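Local coordinates for PPC domain-containing protein (Pyrococcus horikoshii, PDB 2DT4) that is of unknown function but belongs to the plant- and prokaryote-conserved (PPC) family, whose plant members are associated with DNA binding, and assembles as a trimer, at residues M5-R10 with E120-K125; G44-P49 with G109-A114. One frame throughout, in Å; residues are numbered along the deposited sequence.

Contact 1. Residues M5-R10 with E120-K125; sequences MFSLGR and ELKGEK
Arg10 and Glu120 join by a salt bridge across an antiparallel strand pair, where strand 5-16 lies beside strand 114-123 in the mixed sheet of the PPC fold. Glu120 has CG anti to its backbone N (chi1 176°) and an extended chain beyond. Its carboxylate meets the guanidinium of Arg10 side-on. Arg10 NE bonds Glu120 OE2 at 2.9 Å, and Arg10 NH1 bonds Glu120 OE1 at 3.0 Å. Both oxygens lie near the guanidinium plane, but the two flat groups are turned 47° apart. OE2 also takes the backbone N of Arg10 on its anti lone pair. Arg10 NH2 goes instead to the carbonyl of Glu33.

Ser7 and Lys122 form the hydrogen-bonded pair, with Ser7 N 2.8 Å from Lys122 O. Leu8 and Leu121 lie side by side on the other face, CD2 to CD2 at 4.1 Å. Phe6 CB rests on Leu121 CB at 3.8 Å, and its ring edge reaches the Glu124 carbonyl, with CE1 3.3 Å from O. Met5 and Phe6 also pair with a strand of the second subunit, which continues the sheet across the interface.

Lys122 turns CD aside at chi2 (-75°), and its chain ends with NZ 2.9 Å from Glu120 OE1, a second salt bridge; NZ and Arg10 NH1 reach that oxygen from opposite faces of the carboxylate.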
loop_
_atom_site.group_PDB
_atom_site.type_symbol
_atom_site.label_atom_id
_atom_site.label_comp_id
_atom_site.label_asym_id
_atom_site.label_seq_id
_atom_site.Cartn_x
_atom_site.Cartn_y
_atom_site.Cartn_z
ATOM N N MET A 5 -20.212 -1.448 -1.592
ATOM C CA MET A 5 -19.905 -1.295 -3.013
ATOM C C MET A 5 -20.093 0.175 -3.435
ATOM O O MET A 5 -21.094 0.844 -3.088
ATOM C CB MET A 5 -20.740 -2.246 -3.882
ATOM C CG MET A 5 -20.475 -2.068 -5.357
ATOM S SD MET A 5 -21.402 -3.113 -6.519
ATOM C CE MET A 5 -20.936 -4.126 -6.183
ATOM N N PHE A 6 -19.108 0.665 -4.178
ATOM C CA PHE A 6 -19.046 2.051 -4.618
ATOM C C PHE A 6 -18.644 2.138 -6.081
ATOM O O PHE A 6 -18.054 1.213 -6.645
ATOM C CB PHE A 6 -18.007 2.833 -3.794
ATOM C CG PHE A 6 -18.316 2.872 -2.351
ATOM C CD1 PHE A 6 -19.155 3.850 -1.841
ATOM C CD2 PHE A 6 -17.862 1.877 -1.503
ATOM C CE1 PHE A 6 -19.480 3.852 -0.500
ATOM C CE2 PHE A 6 -18.189 1.876 -0.170
ATOM C CZ PHE A 6 -19.024 2.871 0.331
ATOM N N SER A 7 -18.948 3.277 -6.689
ATOM C CA SER A 7 -18.453 3.573 -8.011
ATOM C C SER A 7 -17.186 4.405 -7.902
ATOM O O SER A 7 -16.924 5.096 -6.892
ATOM C CB SER A 7 -19.492 4.316 -8.874
ATOM O OG SER A 7 -19.848 5.556 -8.328
ATOM N N LEU A 8 -16.396 4.368 -8.956
ATOM C CA LEU A 8 -15.127 5.103 -8.961
ATOM C C LEU A 8 -15.417 6.546 -9.367
ATOM O O LEU A 8 -15.911 6.810 -10.476
ATOM C CB LEU A 8 -14.117 4.455 -9.920
ATOM C CG LEU A 8 -13.610 3.102 -9.466
ATOM C CD1 LEU A 8 -13.035 2.308 -10.682
ATOM C CD2 LEU A 8 -12.547 3.248 -8.352
ATOM N N GLY A 9 -15.144 7.465 -8.459
ATOM C CA GLY A 9 -15.202 8.876 -8.752
ATOM C C GLY A 9 -13.911 9.418 -9.291
ATOM O O GLY A 9 -13.190 8.734 -10.024
ATOM N N ARG A 10 -13.620 10.657 -8.916
ATOM C CA ARG A 10 -12.452 11.370 -9.392
ATOM C C ARG A 10 -11.184 10.727 -8.852
ATOM O O ARG A 10 -11.173 10.186 -7.740
ATOM C CB ARG A 10 -12.541 12.854 -9.021
ATOM C CG ARG A 10 -13.672 13.567 -9.755
ATOM C CD ARG A 10 -14.014 14.904 -9.182
ATOM N NE ARG A 10 -14.666 14.786 -7.887
ATOM C CZ ARG A 10 -14.851 15.766 -6.998
ATOM N NH1 ARG A 10 -15.496 15.481 -5.859
ATOM N NH2 ARG A 10 -14.411 16.992 -7.235
ATOM N N GLU A 120 -11.477 8.840 -5.262
ATOM C CA GLU A 120 -12.784 9.110 -4.693
ATOM C C GLU A 120 -13.706 7.939 -4.979
ATOM O O GLU A 120 -13.607 7.336 -6.042
ATOM C CB GLU A 120 -13.367 10.381 -5.339
ATOM C CG GLU A 120 -14.771 10.720 -4.916
ATOM C CD GLU A 120 -15.337 11.910 -5.636
ATOM O OE1 GLU A 120 -16.087 12.663 -4.971
ATOM O OE2 GLU A 120 -15.053 12.085 -6.847
ATOM N N LEU A 121 -14.582 7.632 -4.023
ATOM C CA LEU A 121 -15.615 6.602 -4.166
ATOM C C LEU A 121 -16.990 7.226 -3.959
ATOM O O LEU A 121 -17.148 8.100 -3.093
ATOM C CB LEU A 121 -15.401 5.538 -3.102
ATOM C CG LEU A 121 -14.066 4.789 -3.165
ATOM C CD1 LEU A 121 -14.003 3.740 -2.070
ATOM C CD2 LEU A 121 -13.752 4.165 -4.546
ATOM N N LYS A 122 -17.961 6.807 -4.788
ATOM C CA LYS A 122 -19.305 7.372 -4.794
ATOM C C LYS A 122 -20.295 6.257 -4.506
ATOM O O LYS A 122 -20.209 5.162 -5.040
ATOM C CB LYS A 122 -19.649 7.979 -6.159
ATOM C CG LYS A 122 -18.683 9.010 -6.727
ATOM C CD LYS A 122 -18.823 10.299 -6.035
ATOM C CE LYS A 122 -18.493 11.455 -6.975
ATOM N NZ LYS A 122 -18.572 12.784 -6.382
ATOM N N GLY A 123 -21.250 6.536 -3.649
ATOM C CA GLY A 123 -22.261 5.546 -3.344
ATOM C C GLY A 123 -22.932 5.801 -2.028
ATOM O O GLY A 123 -23.182 6.935 -1.616
ATOM N N GLU A 124 -23.238 4.706 -1.374
ATOM C CA GLU A 124 -23.948 4.714 -0.127
ATOM C C GLU A 124 -23.135 5.372 0.960
ATOM O O GLU A 124 -21.921 5.541 0.845
ATOM C CB GLU A 124 -24.261 3.270 0.267
ATOM C CG GLU A 124 -23.034 2.493 0.757
ATOM C CD GLU A 124 -23.258 1.006 0.875
ATOM O OE1 GLU A 124 -22.638 0.394 1.781
ATOM O OE2 GLU A 124 -24.009 0.445 0.032
ATOM N N LYS A 125 -23.816 5.724 2.038
ATOM C CA LYS A 125 -23.178 6.343 3.162
ATOM C C LYS A 125 -22.180 5.379 3.768
ATOM O O LYS A 125 -22.410 4.153 3.838
ATOM C CB LYS A 125 -24.215 6.756 4.188
ATOM C CG LYS A 125 -24.975 7.989 3.712
ATOM C CD LYS A 125 -25.929 8.498 4.761
ATOM C CE LYS A 125 -26.887 9.505 4.166
ATOM N NZ LYS A 125 -28.154 9.486 4.964
#

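Contact 2. Residues G44-P49 with G109-A114; sequences GTLKNP and GEVFVA
A classic beta bulge sits where Thr45 faces both Phe112 and Val113, at the corner where the chain passes from one sheet to the other. Thr45 O accepts two backbone bonds, from Phe112 N at 2.8 Å and from Val113 N at 3.3 Å. Thr45 N returns a bond to Val113 O. The register shifts by one at the bulge; beyond it, Lys47 N bonds Glu110 O at 2.8 Å.

Phe112 has CG anti to its backbone N (chi1 175°), and its side chain lies alongside that of Thr45. Thr45 CG2 is 3.9 Å from Phe112 CB and also touches CD2 of the ring. The extended chain of Lys47 crosses the Phe112 side chain obliquely, with CE 3.9 Å from CD1. Lys47 NZ continues to a salt bridge with Glu56 of the third subunit, and Tyr133 of that subunit meets the Phe112 ring edge-to-face.

On the face away from the Thr45 and Lys47 side chains, Leu46 CD2 packs on Val111 CG2 at 4.2 Å. Gly44 presses its CA against Val113 O at 3.2 Å, a CA-H...O contact. A water links Asn48 ND2 to Glu110 OE1. Thr45 OG1 bonds a glycerol, probably from the crystallisation liquor.

Strand 69-82 flanks Thr45, Leu46 and Lys47, while Val16 of strand 5-16 and Leu22 of helix 22-33 pack against Val111 and Ala114.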
loop_
_atom_site.group_PDB
_atom_site.type_symbol
_atom_site.label_atom_id
_atom_site.label_comp_id
_atom_site.label_asym_id
_atom_site.label_seq_id
_atom_site.Cartn_x
_atom_site.Cartn_y
_atom_site.Cartn_z
ATOM N N GLY A 44 6.998 9.129 0.357
ATOM C CA GLY A 44 7.773 10.349 0.412
ATOM C C GLY A 44 8.688 10.348 1.605
ATOM O O GLY A 44 9.374 9.350 1.835
ATOM N N THR A 45 8.741 11.485 2.298
ATOM C CA THR A 45 9.505 11.677 3.539
ATOM C C THR A 45 8.740 12.631 4.448
ATOM O O THR A 45 8.272 13.693 4.011
ATOM C CB THR A 45 10.873 12.259 3.226
ATOM O OG1 THR A 45 11.735 11.203 2.776
ATOM C CG2 THR A 45 11.568 12.736 4.476
ATOM N N LEU A 46 8.611 12.254 5.714
ATOM C CA LEU A 46 8.041 13.123 6.740
ATOM C C LEU A 46 9.086 13.541 7.742
ATOM O O LEU A 46 10.047 12.810 8.006
ATOM C CB LEU A 46 6.906 12.396 7.479
ATOM C CG LEU A 46 5.728 11.939 6.613
ATOM C CD1 LEU A 46 4.716 11.186 7.521
ATOM C CD2 LEU A 46 5.095 13.068 5.815
ATOM N N LYS A 47 8.875 14.711 8.346
ATOM C CA LYS A 47 9.734 15.201 9.426
ATOM C C LYS A 47 8.982 15.248 10.740
ATOM O O LYS A 47 7.833 15.686 10.795
ATOM C CB LYS A 47 10.248 16.594 9.063
ATOM C CG LYS A 47 11.270 16.547 7.919
ATOM C CD LYS A 47 11.962 17.866 7.605
ATOM C CE LYS A 47 12.971 17.695 6.486
ATOM N NZ LYS A 47 13.663 18.988 6.127
ATOM N N ASN A 48 9.646 14.775 11.804
ATOM C CA ASN A 48 9.054 14.668 13.123
ATOM C C ASN A 48 7.650 14.040 13.134
ATOM O O ASN A 48 6.721 14.610 13.745
ATOM C CB ASN A 48 9.039 16.031 13.790
ATOM C CG ASN A 48 10.360 16.775 13.617
ATOM O OD1 ASN A 48 11.429 16.284 13.972
ATOM N ND2 ASN A 48 10.284 17.982 13.045
ATOM N N PRO A 49 7.477 12.889 12.471
ATOM C CA PRO A 49 6.158 12.250 12.460
ATOM C C PRO A 49 5.775 11.746 13.847
ATOM O O PRO A 49 6.616 11.298 14.615
ATOM C CB PRO A 49 6.314 11.117 11.447
ATOM C CG PRO A 49 7.762 10.769 11.493
ATOM C CD PRO A 49 8.448 12.079 11.707
ATOM N N GLY A 109 2.193 14.549 10.708
ATOM C CA GLY A 109 3.518 14.481 10.122
ATOM C C GLY A 109 3.729 15.636 9.164
ATOM O O GLY A 109 2.921 15.891 8.257
ATOM N N GLU A 110 4.865 16.287 9.352
ATOM C CA GLU A 110 5.214 17.413 8.489
ATOM C C GLU A 110 5.790 16.850 7.189
ATOM O O GLU A 110 6.706 16.027 7.198
ATOM C CB GLU A 110 6.237 18.318 9.182
ATOM C CG GLU A 110 6.617 19.485 8.330
ATOM C CD GLU A 110 7.667 20.350 8.999
ATOM O OE1 GLU A 110 7.485 20.682 10.183
ATOM O OE2 GLU A 110 8.681 20.635 8.341
ATOM N N VAL A 111 5.268 17.309 6.071
ATOM C CA VAL A 111 5.760 16.842 4.768
ATOM C C VAL A 111 7.056 17.461 4.267
ATOM O O VAL A 111 7.083 18.680 4.110
ATOM C CB VAL A 111 4.736 17.190 3.676
ATOM C CG1 VAL A 111 5.288 16.958 2.249
ATOM C CG2 VAL A 111 3.437 16.432 3.913
ATOM N N PHE A 112 7.964 16.517 3.895
ATOM C CA PHE A 112 9.119 17.087 3.167
ATOM C C PHE A 112 8.721 16.915 1.724
ATOM O O PHE A 112 8.588 17.867 0.988
ATOM C CB PHE A 112 10.453 16.374 3.593
ATOM C CG PHE A 112 11.662 16.814 2.818
ATOM C CD1 PHE A 112 12.019 18.169 2.769
ATOM C CD2 PHE A 112 12.398 15.896 2.097
ATOM C CE1 PHE A 112 13.136 18.575 2.023
ATOM C CE2 PHE A 112 13.504 16.300 1.353
ATOM C CZ PHE A 112 13.863 17.646 1.315
ATOM N N VAL A 113 8.512 15.636 1.375
ATOM C CA VAL A 113 8.000 15.260 0.034
ATOM C C VAL A 113 6.889 14.272 0.348
ATOM O O VAL A 113 7.089 13.375 1.129
ATOM C CB VAL A 113 9.024 14.586 -0.880
ATOM C CG1 VAL A 113 8.372 13.989 -2.182
ATOM C CG2 VAL A 113 10.135 15.589 -1.229
ATOM N N ALA A 114 5.755 14.388 -0.370
ATOM C CA ALA A 114 4.673 13.389 -0.200
ATOM C C ALA A 114 3.989 13.315 -1.567
ATOM O O ALA A 114 3.518 14.352 -2.093
ATOM C CB ALA A 114 3.669 13.648 0.889
HETATM O O HOH W 1 7.634 19.080 12.372
HETATM O O HOH W 2 5.378 16.566 12.496
#

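Overall arrangement
Contact 1 and contact 2 lie on opposite sides of the chain's centre. Their own centres are 29 Å apart, and their nearest atoms are about 16 Å apart. Strand 114-123 ties them together: contact 2 includes its first residue, and contact 1 uses its far end. In the mixed sheet this strand lies between strands 5-16 and 38-46. Along the chain, 5-10 comes first, then 44-49, 109-114 and 120-125, so contact 2 falls wholly between the two segments of contact 1. Contact 2 also marks the passage to the three-stranded sheet. Both touch the third subunit, so the trimer packs against regions on opposite sides of the chain's centre.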